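Local coordinates for protein SAWADEE HOMEODOMAIN HOMOLOG 1 (Arabidopsis thaliana, PDB 4IUP) that binds methylated histone H3 tails through its SAWADEE domain and acts with RNA polymerase IV in RNA-directed DNA methylation, at residues A[8-13]-A[46-51]; A[14-19]-A[55-60]. The protein carries 2 engineered substitutions. All blocks are in the same frame, centred on the assembly; numbering follows the deposited sequence.

Interaction 1 (A[8-13]-A[46-51]); sequences AKSARD and HDEWVN
Glu48 reaches out from its strand to the turn that follows strand 6-9, and its carboxylate meets Ser10 and Arg12 there. Glu48 CG stands anti to its own carbonyl carbon (chi1 -74°), and the chain beyond it is extended, its carboxylate reaching the turn. OE1 receives the hydroxyl of Ser10 on its syn lone pair, the side of the other carboxylate oxygen, with Ser10 OG 2.8 Å from Glu48 OE1. The same hydroxyl is an acceptor as well: the backbone N of Arg12 lies 3.1 Å from Ser10 OG, which closes an ST turn. Donating to the glutamate and accepting from the turn together fix the rotation of the serine side chain.

Arg12 comes from farther along the turn, its chain bent at chi2 and chi3, and crosses Glu48 obliquely. Its CG packs 3.8 Å from Glu48 OE2, while the guanidinium stands at 74° to the carboxylate plane. The salt bridge is long, 3.6 Å from Arg12 NH1 to Glu48 OE2, and probably contributes mainly general electrostatic attraction.

A water completes the polar side of the contact. It accepts from the backbone N of Ala11 and donates to Glu48 OE1 and to the backbone O of Trp49, so OE1 is held by two donors.

Nearer the strands, Val50 CG2 packs on the methyl of Ala8, 4.2 Å from Ala8 CB, while Val50 CG1 lies 3.6 Å from the backbone O of Lys9. Strands 16-27 and 33-39 lie between 6-9 and 48-51 in the sheet order, so the link joins non-adjacent strands, suggesting an antiparallel sheet that curls back on itself, consistent with the tudor-like, SH3-type fold of the SAWADEE domain.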
# COMPACT_ATOMS: atom_id res chain seq x y z
N ALA A 8 0.82 -7.91 -3.59
CA ALA A 8 -0.44 -8.65 -3.66
C ALA A 8 -1.23 -8.51 -2.37
O ALA A 8 -0.66 -8.48 -1.27
CB ALA A 8 -0.17 -10.13 -3.97
N LYS A 9 -2.54 -8.48 -2.48
CA LYS A 9 -3.37 -8.30 -1.33
C LYS A 9 -3.90 -9.62 -0.81
O LYS A 9 -4.60 -10.32 -1.49
CB LYS A 9 -4.51 -7.39 -1.67
CG LYS A 9 -5.45 -7.11 -0.59
CD LYS A 9 -6.33 -6.10 -1.17
CE LYS A 9 -7.63 -6.25 -0.76
NZ LYS A 9 -7.57 -5.63 0.54
N SER A 10 -3.57 -9.92 0.40
CA SER A 10 -3.93 -11.19 1.00
C SER A 10 -5.43 -11.21 1.32
O SER A 10 -5.95 -10.26 1.90
CB SER A 10 -3.10 -11.43 2.25
OG SER A 10 -3.54 -12.59 2.94
N ALA A 11 -6.11 -12.28 0.93
CA ALA A 11 -7.53 -12.44 1.27
C ALA A 11 -7.70 -12.85 2.74
O ALA A 11 -8.83 -12.94 3.23
CB ALA A 11 -8.19 -13.45 0.34
N ARG A 12 -6.58 -13.09 3.42
CA ARG A 12 -6.58 -13.45 4.84
C ARG A 12 -6.81 -12.22 5.73
O ARG A 12 -7.64 -12.26 6.63
CB ARG A 12 -5.26 -14.11 5.26
CG ARG A 12 -4.71 -15.20 4.33
CD ARG A 12 -5.21 -16.60 4.66
NE ARG A 12 -4.62 -17.26 5.84
CZ ARG A 12 -3.44 -16.97 6.42
NH1 ARG A 12 -2.65 -16.01 5.96
NH2 ARG A 12 -3.06 -17.67 7.48
N ASP A 13 -6.08 -11.14 5.46
CA ASP A 13 -6.11 -9.95 6.32
C ASP A 13 -6.32 -8.63 5.57
O ASP A 13 -6.29 -7.56 6.18
CB ASP A 13 -4.84 -9.89 7.19
CG ASP A 13 -3.56 -9.86 6.36
OD1 ASP A 13 -3.63 -9.65 5.13
OD2 ASP A 13 -2.48 -10.07 6.94
N HIS A 46 3.16 -19.82 3.40
CA HIS A 46 3.15 -18.42 3.03
C HIS A 46 2.55 -18.23 1.64
O HIS A 46 1.79 -17.33 1.48
CB HIS A 46 4.52 -17.78 3.11
CG HIS A 46 4.54 -16.46 3.79
ND1 HIS A 46 5.55 -16.08 4.65
CD2 HIS A 46 3.69 -15.41 3.73
CE1 HIS A 46 5.33 -14.86 5.07
NE2 HIS A 46 4.20 -14.43 4.53
N ASP A 47 2.90 -19.07 0.67
CA ASP A 47 2.28 -18.97 -0.67
C ASP A 47 0.76 -18.84 -0.58
O ASP A 47 0.13 -19.52 0.22
CB ASP A 47 2.60 -20.19 -1.54
CG ASP A 47 4.09 -20.36 -1.82
OD1 ASP A 47 4.47 -21.44 -2.31
OD2 ASP A 47 4.88 -19.42 -1.56
N GLU A 48 0.18 -17.97 -1.40
CA GLU A 48 -1.27 -17.74 -1.38
C GLU A 48 -1.83 -17.59 -2.79
O GLU A 48 -1.13 -17.13 -3.69
CB GLU A 48 -1.60 -16.47 -0.60
CG GLU A 48 -1.47 -16.58 0.90
CD GLU A 48 -1.87 -15.31 1.63
OE1 GLU A 48 -2.75 -14.57 1.13
OE2 GLU A 48 -1.31 -15.06 2.72
N TRP A 49 -3.09 -17.95 -2.96
CA TRP A 49 -3.86 -17.61 -4.15
C TRP A 49 -4.44 -16.22 -3.98
O TRP A 49 -5.01 -15.90 -2.93
CB TRP A 49 -4.99 -18.60 -4.37
CG TRP A 49 -4.56 -19.99 -4.75
CD1 TRP A 49 -4.52 -21.09 -3.95
CD2 TRP A 49 -4.14 -20.42 -6.05
NE1 TRP A 49 -4.09 -22.18 -4.67
CE2 TRP A 49 -3.85 -21.79 -5.96
CE3 TRP A 49 -3.96 -19.77 -7.29
CZ2 TRP A 49 -3.39 -22.54 -7.06
CZ3 TRP A 49 -3.51 -20.51 -8.38
CH2 TRP A 49 -3.24 -21.88 -8.25
N VAL A 50 -4.28 -15.38 -5.01
CA VAL A 50 -4.83 -14.03 -5.00
C VAL A 50 -5.50 -13.71 -6.33
O VAL A 50 -5.00 -14.09 -7.40
CB VAL A 50 -3.75 -12.94 -4.71
CG1 VAL A 50 -3.20 -13.07 -3.29
CG2 VAL A 50 -2.61 -12.99 -5.73
N ASN A 51 -6.62 -12.99 -6.27
CA ASN A 51 -7.33 -12.54 -7.45
C ASN A 51 -6.48 -11.56 -8.26
O ASN A 51 -5.96 -10.59 -7.71
CB ASN A 51 -8.65 -11.89 -7.02
CG ASN A 51 -9.51 -11.45 -8.20
OD1 ASN A 51 -9.21 -10.46 -8.86
ND2 ASN A 51 -10.59 -12.18 -8.44
O HOH W 1 -5.05 -14.63 -0.41

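Interaction 2 (A[14-19]-A[55-60]); sequences YAWYDV and SVRERS. With CVM (cymal-4), chain E.
Trp16 offers one face of its indole to Arg57, whose side chain runs over it from CG to the guanidinium. From CB, Arg57 CG takes the position between the backbone N and the carbonyl carbon (chi1 66°) and lies 3.7 Å from Trp16 CZ3. CD continues over the six-membered ring as a CH-pi contact, and NE follows near CH2 and CZ2. At the tip the guanidinium lies flat on the indole, the planes 9° apart, with Arg57 CZ 3.4 Å from Trp16 CE2. NH1 lies nearest CZ2 and NH2 nearest NE1; CZ over the six-membered ring makes the cation-pi contact. Salt bridges from NE to Glu7 and from NH2 to Asp91 hold the group from outside the pair. An alanine in place of Trp16 would probably open a gap beside Arg57 and deprive its guanidinium of the flat surface on which it stacks.

Farther along, Asp18 lies over a face of the Arg59 guanidinium. Asp18 OD1 is 3.3 Å from Arg59 NE but well out of the guanidinium plane, so the attraction is one of charge alone; NH2 of Arg59 bonds instead to the backbone O of Phe6. Val56 CG1 packs 3.7 Å from C2 of the bound cymal-4. Strand 6-9 runs between strands 16-27 and 56-62 in the sheet, and Leu78 of strand 76-83 touches both Trp16 and Arg57.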
# COMPACT_ATOMS: atom_id res chain seq x y z
N TYR A 14 -6.50 -8.72 4.25
CA TYR A 14 -6.74 -7.57 3.37
C TYR A 14 -5.57 -6.58 3.27
O TYR A 14 -5.73 -5.47 2.77
CB TYR A 14 -8.07 -6.87 3.72
CG TYR A 14 -9.22 -7.84 3.88
CD1 TYR A 14 -9.72 -8.54 2.78
CD2 TYR A 14 -9.77 -8.11 5.13
CE1 TYR A 14 -10.77 -9.45 2.92
CE2 TYR A 14 -10.81 -9.02 5.29
CZ TYR A 14 -11.30 -9.69 4.17
OH TYR A 14 -12.33 -10.59 4.32
N ALA A 15 -4.39 -7.01 3.72
CA ALA A 15 -3.19 -6.20 3.65
C ALA A 15 -2.34 -6.57 2.44
O ALA A 15 -2.50 -7.67 1.89
CB ALA A 15 -2.38 -6.33 4.94
N TRP A 16 -1.46 -5.66 2.02
CA TRP A 16 -0.60 -5.86 0.84
C TRP A 16 0.79 -6.37 1.21
O TRP A 16 1.39 -5.92 2.19
CB TRP A 16 -0.48 -4.58 0.02
CG TRP A 16 -1.78 -4.15 -0.60
CD1 TRP A 16 -2.76 -3.38 -0.03
CD2 TRP A 16 -2.26 -4.49 -1.91
NE1 TRP A 16 -3.80 -3.21 -0.90
CE2 TRP A 16 -3.52 -3.88 -2.07
CE3 TRP A 16 -1.73 -5.25 -2.98
CZ2 TRP A 16 -4.28 -4.01 -3.24
CZ3 TRP A 16 -2.48 -5.37 -4.14
CH2 TRP A 16 -3.74 -4.75 -4.26
N TYR A 17 1.30 -7.31 0.41
CA TYR A 17 2.62 -7.91 0.63
C TYR A 17 3.42 -7.94 -0.68
O TYR A 17 2.86 -8.18 -1.75
CB TYR A 17 2.47 -9.32 1.20
CG TYR A 17 1.81 -9.35 2.56
CD1 TYR A 17 0.41 -9.45 2.68
CD2 TYR A 17 2.57 -9.27 3.72
CE1 TYR A 17 -0.20 -9.47 3.94
CE2 TYR A 17 1.96 -9.28 4.99
CZ TYR A 17 0.58 -9.38 5.09
OH TYR A 17 -0.02 -9.39 6.34
N ASP A 18 4.73 -7.71 -0.59
CA ASP A 18 5.60 -7.78 -1.76
C ASP A 18 5.65 -9.20 -2.33
O ASP A 18 5.82 -10.17 -1.58
CB ASP A 18 7.01 -7.31 -1.43
CG ASP A 18 7.09 -5.81 -1.20
OD1 ASP A 18 6.16 -5.09 -1.60
OD2 ASP A 18 8.11 -5.36 -0.63
N VAL A 19 5.51 -9.31 -3.65
CA VAL A 19 5.56 -10.59 -4.35
C VAL A 19 6.99 -10.87 -4.79
O VAL A 19 7.61 -10.03 -5.45
CB VAL A 19 4.63 -10.61 -5.58
CG1 VAL A 19 4.77 -11.93 -6.35
CG2 VAL A 19 3.18 -10.38 -5.16
N SER A 55 -6.32 -7.87 -6.64
CA SER A 55 -5.37 -8.12 -5.55
C SER A 55 -3.91 -8.31 -5.98
O SER A 55 -3.10 -8.81 -5.20
CB SER A 55 -5.86 -9.30 -4.71
OG SER A 55 -7.16 -9.04 -4.19
N VAL A 56 -3.58 -7.92 -7.21
CA VAL A 56 -2.19 -7.83 -7.68
C VAL A 56 -2.02 -6.50 -8.39
O VAL A 56 -2.81 -6.15 -9.27
CB VAL A 56 -1.81 -8.97 -8.66
CG1 VAL A 56 -0.35 -8.84 -9.11
CG2 VAL A 56 -2.02 -10.35 -8.04
N ARG A 57 -0.99 -5.74 -8.01
CA ARG A 57 -0.71 -4.47 -8.67
C ARG A 57 0.78 -4.16 -8.61
O ARG A 57 1.53 -4.79 -7.87
CB ARG A 57 -1.51 -3.32 -8.02
CG ARG A 57 -1.11 -3.01 -6.58
CD ARG A 57 -2.07 -2.03 -5.91
NE ARG A 57 -1.60 -1.68 -4.58
CZ ARG A 57 -2.33 -1.07 -3.65
NH1 ARG A 57 -3.60 -0.74 -3.89
NH2 ARG A 57 -1.79 -0.80 -2.46
N GLU A 58 1.20 -3.18 -9.41
CA GLU A 58 2.57 -2.70 -9.36
C GLU A 58 2.86 -2.18 -7.95
O GLU A 58 2.00 -1.56 -7.32
CB GLU A 58 2.80 -1.60 -10.40
CG GLU A 58 4.26 -1.21 -10.61
CD GLU A 58 4.45 -0.22 -11.74
OE1 GLU A 58 5.58 0.31 -11.87
OE2 GLU A 58 3.48 0.05 -12.50
N ARG A 59 4.07 -2.44 -7.48
CA ARG A 59 4.47 -2.16 -6.11
C ARG A 59 4.41 -0.67 -5.82
O ARG A 59 4.76 0.15 -6.67
CB ARG A 59 5.89 -2.69 -5.88
CG ARG A 59 6.35 -2.71 -4.42
CD ARG A 59 7.66 -3.49 -4.29
NE ARG A 59 7.48 -4.91 -4.58
CZ ARG A 59 8.47 -5.78 -4.77
NH1 ARG A 59 9.74 -5.37 -4.70
NH2 ARG A 59 8.21 -7.05 -5.03
N SER A 60 3.95 -0.33 -4.61
CA SER A 60 3.90 1.05 -4.14
C SER A 60 5.33 1.57 -3.96
O SER A 60 6.27 0.78 -3.90
CB SER A 60 3.11 1.12 -2.83
OG SER A 60 1.75 0.75 -3.05
C1 CVM E . -1.13 -7.74 -13.68
C2 CVM E . -0.73 -8.92 -12.81
C3 CVM E . 0.63 -9.47 -13.24
C4 CVM E . 0.56 -10.99 -13.41
C6 CVM E . 1.93 -11.65 -13.67
C7 CVM E . 1.91 -12.36 -15.04
C8 CVM E . 3.32 -12.74 -15.54
C9 CVM E . 4.38 -12.72 -14.43
C10 CVM E . 4.45 -11.35 -13.72
C11 CVM E . 3.09 -10.65 -13.62
O12 CVM E . -0.82 -6.53 -12.97
C13 CVM E . -1.98 -5.73 -12.63
O14 CVM E . -3.26 -6.22 -13.16
C15 CVM E . -4.39 -5.44 -12.67
C16 CVM E . -4.26 -3.93 -12.95
C17 CVM E . -2.86 -3.35 -12.71
C18 CVM E . -1.73 -4.30 -13.14
C19 CVM E . -5.71 -5.96 -13.29
O20 CVM E . -5.46 -6.53 -14.58
O21 CVM E . -2.72 -2.11 -13.42
O22 CVM E . -0.48 -3.83 -12.63
O23 CVM E . -5.17 -3.23 -12.10

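Overall arrangement
Interactions 1 and 2 lie with their centres 9 Å apart in the SAWADEE domain, and strand 6-9 relates them: it carries a segment of interaction 1 and lies between the two strands of interaction 2. In chain order the segments alternate, 8-13, 14-19, 46-51 and 55-60, so the two connections interlock. They touch directly: the backbone N of Ala8 is 2.8 Å from Tyr17 O, and that of Lys9 is 2.8 Å from Ser55 O, both probable hydrogen bonds. Interaction 1 joins the turn after strand 6-9 to strand 48-51, an outermost strand of the sheet, whereas interaction 2 lies beside the bound cymal-4. Both are remote from the zinc site.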